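Local coordinates for probable receptor YhhM (Klebsiella variicola At-22, PDB 3Q6C), which is of unknown function, belongs to the DUF2500 family and is named as a probable receptor, at residues 9-14 against 55-60; 35-40 against 50-55. All blocks are in the same frame, centred on the assembly; numbering follows the deposited sequence.

Interaction 1. Residues 9-14 against 55-60; sequences SNKREK and PQYHAL
Lys11 of strand 9-14 lies over the Tyr57 ring of the short helix 54-59, which packs against one side of a five-stranded antiparallel sheet. Strand and helix run at 142° to each other, and their axes are 10.2 Å apart at the closest. Side chains therefore bridge the two. The tight part is the lysine on the ring. Lys11 CE sits over the centre of the Tyr57 ring, 3.5 Å from its centroid, as a CH-pi contact. The chain bends at chi3 (59°), which sets CE there. Lys11 NZ stays over the same face, 4.5 Å from the Tyr57 centroid, in cation-pi geometry. Tyr57 CG stands anti to the backbone N (chi1 175°), and the ring beyond it extends to the strand. Its hydroxyl ends against the strand backbone, with Tyr57 OH 3.3 Å from Arg12 C. Tyr57 itself is buried, and its ring also meets that of Tyr35.

The other side is looser and more exposed. Of the Glu13 side chain, CB is the part near the tyrosine, 3.8 Å from Tyr57 OH. His58 is exposed, and Tyr57 CD1 of the same helix lies over the rim of one face of its imidazole. Arg12 turns away from the helix and forms a salt bridge with Glu36.

The lysine ammonium also meets the C-terminal end of the helix, where carbonyls could stabilise its charge. Leu60 packs its CB near Lys11 CD. Lys11 NZ makes a weak hydrogen bond to Tyr57 O and a shorter one, 3.1 Å, to Leu60 O, approaching the latter from above the carbonyl plane.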
loop_
_atom_site.group_PDB
_atom_site.type_symbol
_atom_site.label_atom_id
_atom_site.label_comp_id
_atom_site.label_asym_id
_atom_site.label_seq_id
_atom_site.Cartn_x
_atom_site.Cartn_y
_atom_site.Cartn_z
ATOM N N SER A 9 -2.906 2.750 -5.815
ATOM C CA SER A 9 -4.169 3.473 -5.915
ATOM C C SER A 9 -4.140 4.847 -5.298
ATOM O O SER A 9 -4.241 5.852 -5.999
ATOM C CB SER A 9 -5.290 2.690 -5.228
ATOM O OG SER A 9 -5.882 1.748 -6.087
ATOM N N ASN A 10 -4.037 4.885 -3.974
ATOM C CA ASN A 10 -4.024 6.145 -3.259
ATOM C C ASN A 10 -3.460 5.995 -1.865
ATOM O O ASN A 10 -3.281 4.884 -1.372
ATOM C CB ASN A 10 -5.441 6.716 -3.160
ATOM C CG ASN A 10 -6.284 6.002 -2.123
ATOM O OD1 ASN A 10 -6.518 4.801 -2.229
ATOM N ND2 ASN A 10 -6.739 6.736 -1.111
ATOM N N LYS A 11 -3.202 7.139 -1.237
ATOM C CA LYS A 11 -2.657 7.210 0.110
ATOM C C LYS A 11 -3.431 8.229 0.940
ATOM O O LYS A 11 -3.767 9.320 0.470
ATOM C CB LYS A 11 -1.179 7.610 0.057
ATOM C CG LYS A 11 -0.231 6.464 -0.286
ATOM C CD LYS A 11 1.164 6.974 -0.654
ATOM C CE LYS A 11 1.816 7.786 0.469
ATOM N NZ LYS A 11 3.047 8.480 -0.026
ATOM N N ARG A 12 -3.720 7.872 2.181
ATOM C CA ARG A 12 -4.438 8.775 3.047
ATOM C C ARG A 12 -3.740 8.870 4.380
ATOM O O ARG A 12 -3.280 7.873 4.922
ATOM C CB ARG A 12 -5.877 8.305 3.254
ATOM C CG ARG A 12 -6.748 9.314 4.009
ATOM C CD ARG A 12 -8.160 8.788 4.259
ATOM N NE ARG A 12 -8.168 7.616 5.137
ATOM C CZ ARG A 12 -9.264 6.955 5.497
ATOM N NH1 ARG A 12 -10.454 7.346 5.055
ATOM N NH2 ARG A 12 -9.173 5.900 6.304
ATOM N N GLU A 13 -3.644 10.093 4.882
ATOM C CA GLU A 13 -3.045 10.368 6.180
ATOM C C GLU A 13 -4.236 10.879 6.979
ATOM O O GLU A 13 -4.952 11.773 6.536
ATOM C CB GLU A 13 -1.983 11.453 6.064
ATOM C CG GLU A 13 -0.912 11.377 7.133
ATOM C CD GLU A 13 0.135 12.462 6.971
ATOM O OE1 GLU A 13 0.282 12.978 5.842
ATOM O OE2 GLU A 13 0.817 12.789 7.969
ATOM N N LYS A 14 -4.453 10.303 8.148
ATOM C CA LYS A 14 -5.588 10.675 8.969
ATOM C C LYS A 14 -5.200 10.798 10.432
ATOM O O LYS A 14 -4.345 10.062 10.921
ATOM C CB LYS A 14 -6.676 9.616 8.795
ATOM C CG LYS A 14 -7.879 9.762 9.690
ATOM C CD LYS A 14 -8.975 8.780 9.286
ATOM C CE LYS A 14 -8.522 7.332 9.427
ATOM N NZ LYS A 14 -9.546 6.392 8.884
ATOM N N PRO A 55 7.102 5.576 8.097
ATOM C CA PRO A 55 8.259 5.307 7.226
ATOM C C PRO A 55 7.877 4.485 5.996
ATOM O O PRO A 55 8.262 4.804 4.873
ATOM C CB PRO A 55 9.223 4.542 8.143
ATOM C CG PRO A 55 8.829 4.984 9.516
ATOM C CD PRO A 55 7.321 5.033 9.448
ATOM N N GLN A 56 7.114 3.425 6.229
ATOM C CA GLN A 56 6.680 2.533 5.169
ATOM C C GLN A 56 5.774 3.304 4.213
ATOM O O GLN A 56 5.829 3.122 2.993
ATOM C CB GLN A 56 5.925 1.344 5.779
ATOM C CG GLN A 56 5.902 0.089 4.921
ATOM C CD GLN A 56 7.271 -0.575 4.795
ATOM O OE1 GLN A 56 7.843 -1.054 5.781
ATOM N NE2 GLN A 56 7.799 -0.604 3.576
ATOM N N TYR A 57 4.946 4.173 4.787
ATOM C CA TYR A 57 4.009 4.991 4.028
ATOM C C TYR A 57 4.706 6.025 3.142
ATOM O O TYR A 57 4.396 6.147 1.955
ATOM C CB TYR A 57 3.055 5.683 5.000
ATOM C CG TYR A 57 2.091 6.665 4.381
ATOM C CD1 TYR A 57 2.408 8.025 4.299
ATOM C CD2 TYR A 57 0.823 6.253 3.961
ATOM C CE1 TYR A 57 1.476 8.954 3.830
ATOM C CE2 TYR A 57 -0.115 7.170 3.493
ATOM C CZ TYR A 57 0.215 8.517 3.438
ATOM O OH TYR A 57 -0.733 9.434 3.048
ATOM N N HIS A 58 5.642 6.777 3.712
ATOM C CA HIS A 58 6.355 7.780 2.928
ATOM C C HIS A 58 7.242 7.135 1.876
ATOM O O HIS A 58 7.712 7.804 0.970
ATOM C CB HIS A 58 7.185 8.692 3.838
ATOM C CG HIS A 58 6.356 9.539 4.752
ATOM N ND1 HIS A 58 5.351 10.365 4.293
ATOM C CD2 HIS A 58 6.347 9.654 6.102
ATOM C CE1 HIS A 58 4.756 10.947 5.320
ATOM N NE2 HIS A 58 5.340 10.530 6.430
ATOM N N ALA A 59 7.454 5.826 1.983
ATOM C CA ALA A 59 8.283 5.106 1.012
ATOM C C ALA A 59 7.529 4.833 -0.289
ATOM O O ALA A 59 8.146 4.650 -1.335
ATOM C CB ALA A 59 8.767 3.798 1.602
ATOM N N LEU A 60 6.198 4.810 -0.215
ATOM C CA LEU A 60 5.356 4.557 -1.381
ATOM C C LEU A 60 5.069 5.805 -2.187
ATOM O O LEU A 60 5.105 6.920 -1.668
ATOM C CB LEU A 60 4.017 3.963 -0.959
ATOM C CG LEU A 60 3.965 2.578 -0.329
ATOM C CD1 LEU A 60 2.507 2.221 -0.114
ATOM C CD2 LEU A 60 4.644 1.547 -1.225
#

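Interaction 2. Residues 35-40 against 50-55; sequences YEASFR and FRLDAP
Tyr35 lays one face of its ring over Ala54, at the end of a beta hairpin where strand 48-52 gives way to helix 54-59. Ala54 CA stands over the ring centre, and Ala54 CB is 3.4 Å from Tyr35 CZ. The ring takes this place with CG beside the backbone N (chi1 -53°). On the same side of the sheet, Ala37 CB meets Leu52 CD1 at 3.6 Å. Farther along, the side chains of Phe39 and Phe50 cross at about a right angle. Their ring planes are at 65°, an oblique pair that touches through the two CD2 atoms, 3.6 Å apart. Leu60 and Phe75 add to this apolar layer.

Glu36 and Arg51 form a non-hydrogen-bonded pair and point to the other side of the sheet. Ala37 and Phe50 are a hydrogen-bonded pair, with Ala37 N to Phe50 O and Phe50 N to Ala37 O both 3.0 Å. Near the hairpin's end a water accepts from Tyr35 N and donates to Leu52 O. Asp53 is the helix N-cap, its OD1 bonded to Gln56 N. The chemistry implies a largely apolar face, with Ala37, Phe50 and Leu52 buried, and a more polar one bearing Glu36 and Arg51, with backbone bonds holding the strands together.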
loop_
_atom_site.group_PDB
_atom_site.type_symbol
_atom_site.label_atom_id
_atom_site.label_comp_id
_atom_site.label_asym_id
_atom_site.label_seq_id
_atom_site.Cartn_x
_atom_site.Cartn_y
_atom_site.Cartn_z
ATOM N N TYR A 35 -1.951 5.862 8.974
ATOM C CA TYR A 35 -1.598 5.854 7.565
ATOM C C TYR A 35 -2.200 4.665 6.826
ATOM O O TYR A 35 -2.252 3.554 7.352
ATOM C CB TYR A 35 -0.079 5.857 7.404
ATOM C CG TYR A 35 0.627 6.960 8.166
ATOM C CD1 TYR A 35 0.998 6.792 9.501
ATOM C CD2 TYR A 35 0.946 8.163 7.547
ATOM C CE1 TYR A 35 1.678 7.797 10.197
ATOM C CE2 TYR A 35 1.619 9.172 8.232
ATOM C CZ TYR A 35 1.982 8.984 9.551
ATOM O OH TYR A 35 2.666 9.981 10.214
ATOM N N GLU A 36 -2.659 4.913 5.602
ATOM C CA GLU A 36 -3.273 3.882 4.775
ATOM C C GLU A 36 -2.888 4.028 3.301
ATOM O O GLU A 36 -2.835 5.135 2.759
ATOM C CB GLU A 36 -4.795 3.953 4.900
ATOM C CG GLU A 36 -5.360 3.468 6.227
ATOM C CD GLU A 36 -6.849 3.788 6.399
ATOM O OE1 GLU A 36 -7.623 3.646 5.429
ATOM O OE2 GLU A 36 -7.247 4.174 7.514
ATOM N N ALA A 37 -2.614 2.901 2.655
ATOM C CA ALA A 37 -2.270 2.903 1.244
ATOM C C ALA A 37 -3.173 1.907 0.545
ATOM O O ALA A 37 -3.436 0.819 1.060
ATOM C CB ALA A 37 -0.833 2.512 1.056
ATOM N N SER A 38 -3.669 2.280 -0.625
ATOM C CA SER A 38 -4.529 1.379 -1.371
ATOM C C SER A 38 -3.813 0.875 -2.603
ATOM O O SER A 38 -3.132 1.631 -3.287
ATOM C CB SER A 38 -5.826 2.072 -1.783
ATOM O OG SER A 38 -6.687 2.237 -0.673
ATOM N N PHE A 39 -3.963 -0.415 -2.870
ATOM C CA PHE A 39 -3.355 -1.030 -4.034
ATOM C C PHE A 39 -4.458 -1.573 -4.929
ATOM O O PHE A 39 -5.450 -2.147 -4.449
ATOM C CB PHE A 39 -2.419 -2.135 -3.588
ATOM C CG PHE A 39 -1.271 -1.634 -2.775
ATOM C CD1 PHE A 39 -0.114 -1.172 -3.396
ATOM C CD2 PHE A 39 -1.365 -1.564 -1.383
ATOM C CE1 PHE A 39 0.938 -0.644 -2.644
ATOM C CE2 PHE A 39 -0.324 -1.038 -0.623
ATOM C CZ PHE A 39 0.834 -0.575 -1.253
ATOM N N ARG A 40 -4.294 -1.375 -6.230
ATOM C CA ARG A 40 -5.289 -1.834 -7.181
ATOM C C ARG A 40 -4.664 -2.675 -8.283
ATOM O O ARG A 40 -3.543 -2.421 -8.717
ATOM C CB ARG A 40 -6.010 -0.631 -7.792
ATOM C CG ARG A 40 -6.999 -0.975 -8.875
ATOM C CD ARG A 40 -7.512 0.281 -9.517
ATOM N NE ARG A 40 -8.249 1.102 -8.568
ATOM C CZ ARG A 40 -8.373 2.418 -8.680
ATOM N NH1 ARG A 40 -7.799 3.048 -9.699
ATOM N NH2 ARG A 40 -9.080 3.099 -7.787
ATOM N N PHE A 50 -4.401 -1.204 3.068
ATOM C CA PHE A 50 -3.428 -1.713 4.021
ATOM C C PHE A 50 -2.996 -0.599 4.982
ATOM O O PHE A 50 -2.773 0.546 4.570
ATOM C CB PHE A 50 -2.204 -2.236 3.285
ATOM C CG PHE A 50 -2.416 -3.553 2.615
ATOM C CD1 PHE A 50 -2.322 -4.740 3.343
ATOM C CD2 PHE A 50 -2.684 -3.617 1.251
ATOM C CE1 PHE A 50 -2.489 -5.970 2.720
ATOM C CE2 PHE A 50 -2.855 -4.841 0.614
ATOM C CZ PHE A 50 -2.755 -6.024 1.349
ATOM N N ARG A 51 -2.893 -0.939 6.264
ATOM C CA ARG A 51 -2.453 0.019 7.271
ATOM C C ARG A 51 -0.930 -0.036 7.284
ATOM O O ARG A 51 -0.346 -1.113 7.229
ATOM C CB ARG A 51 -2.963 -0.357 8.657
ATOM C CG ARG A 51 -2.574 0.664 9.696
ATOM C CD ARG A 51 -2.506 0.100 11.106
ATOM N NE ARG A 51 -1.903 1.079 12.013
ATOM C CZ ARG A 51 -1.394 0.794 13.209
ATOM N NH1 ARG A 51 -1.413 -0.454 13.669
ATOM N NH2 ARG A 51 -0.837 1.753 13.936
ATOM N N LEU A 52 -0.292 1.124 7.361
ATOM C CA LEU A 52 1.161 1.191 7.377
ATOM C C LEU A 52 1.626 2.168 8.451
ATOM O O LEU A 52 0.826 2.938 9.000
ATOM C CB LEU A 52 1.681 1.707 6.035
ATOM C CG LEU A 52 1.160 1.135 4.728
ATOM C CD1 LEU A 52 1.706 1.941 3.564
ATOM C CD2 LEU A 52 1.572 -0.305 4.623
ATOM N N ASP A 53 2.917 2.135 8.766
ATOM C CA ASP A 53 3.435 3.113 9.704
ATOM C C ASP A 53 3.932 4.210 8.770
ATOM O O ASP A 53 3.907 4.038 7.547
ATOM C CB ASP A 53 4.568 2.549 10.572
ATOM C CG ASP A 53 5.719 2.002 9.766
ATOM O OD1 ASP A 53 5.772 2.219 8.537
ATOM O OD2 ASP A 53 6.588 1.354 10.385
ATOM N N ALA A 54 4.387 5.324 9.324
ATOM C CA ALA A 54 4.832 6.437 8.496
ATOM C C ALA A 54 6.016 6.160 7.572
ATOM O O ALA A 54 5.965 6.473 6.382
ATOM C CB ALA A 54 5.130 7.640 9.376
ATOM N N PRO A 55 7.102 5.576 8.097
ATOM C CA PRO A 55 8.259 5.307 7.226
ATOM C C PRO A 55 7.877 4.485 5.996
ATOM O O PRO A 55 8.262 4.804 4.873
ATOM C CB PRO A 55 9.223 4.542 8.143
ATOM C CG PRO A 55 8.829 4.984 9.516
ATOM C CD PRO A 55 7.321 5.033 9.448
HETATM O O HOH W 1 -0.873 4.076 10.719
#

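Overall arrangement
From the N terminus, strand 2-15 comes first and carries residues 9-14. After a part that is not modelled, strand 33-41 follows, pairs antiparallel with it and turns back as strand 48-52. Interaction 2 closes this hairpin. The chain then enters helix 54-59, which brings residues 55-60 back to the first strand and closes the longer loop of interaction 1. Interaction 2 is therefore nested inside interaction 1. The two share Pro55, and their centres lie about 5 Å apart. Neighbouring strands 2-15 and 33-41 join them directly, through backbone hydrogen bonds of Asn10 with Ser38. Together they tie the helix to three strands of one sheet.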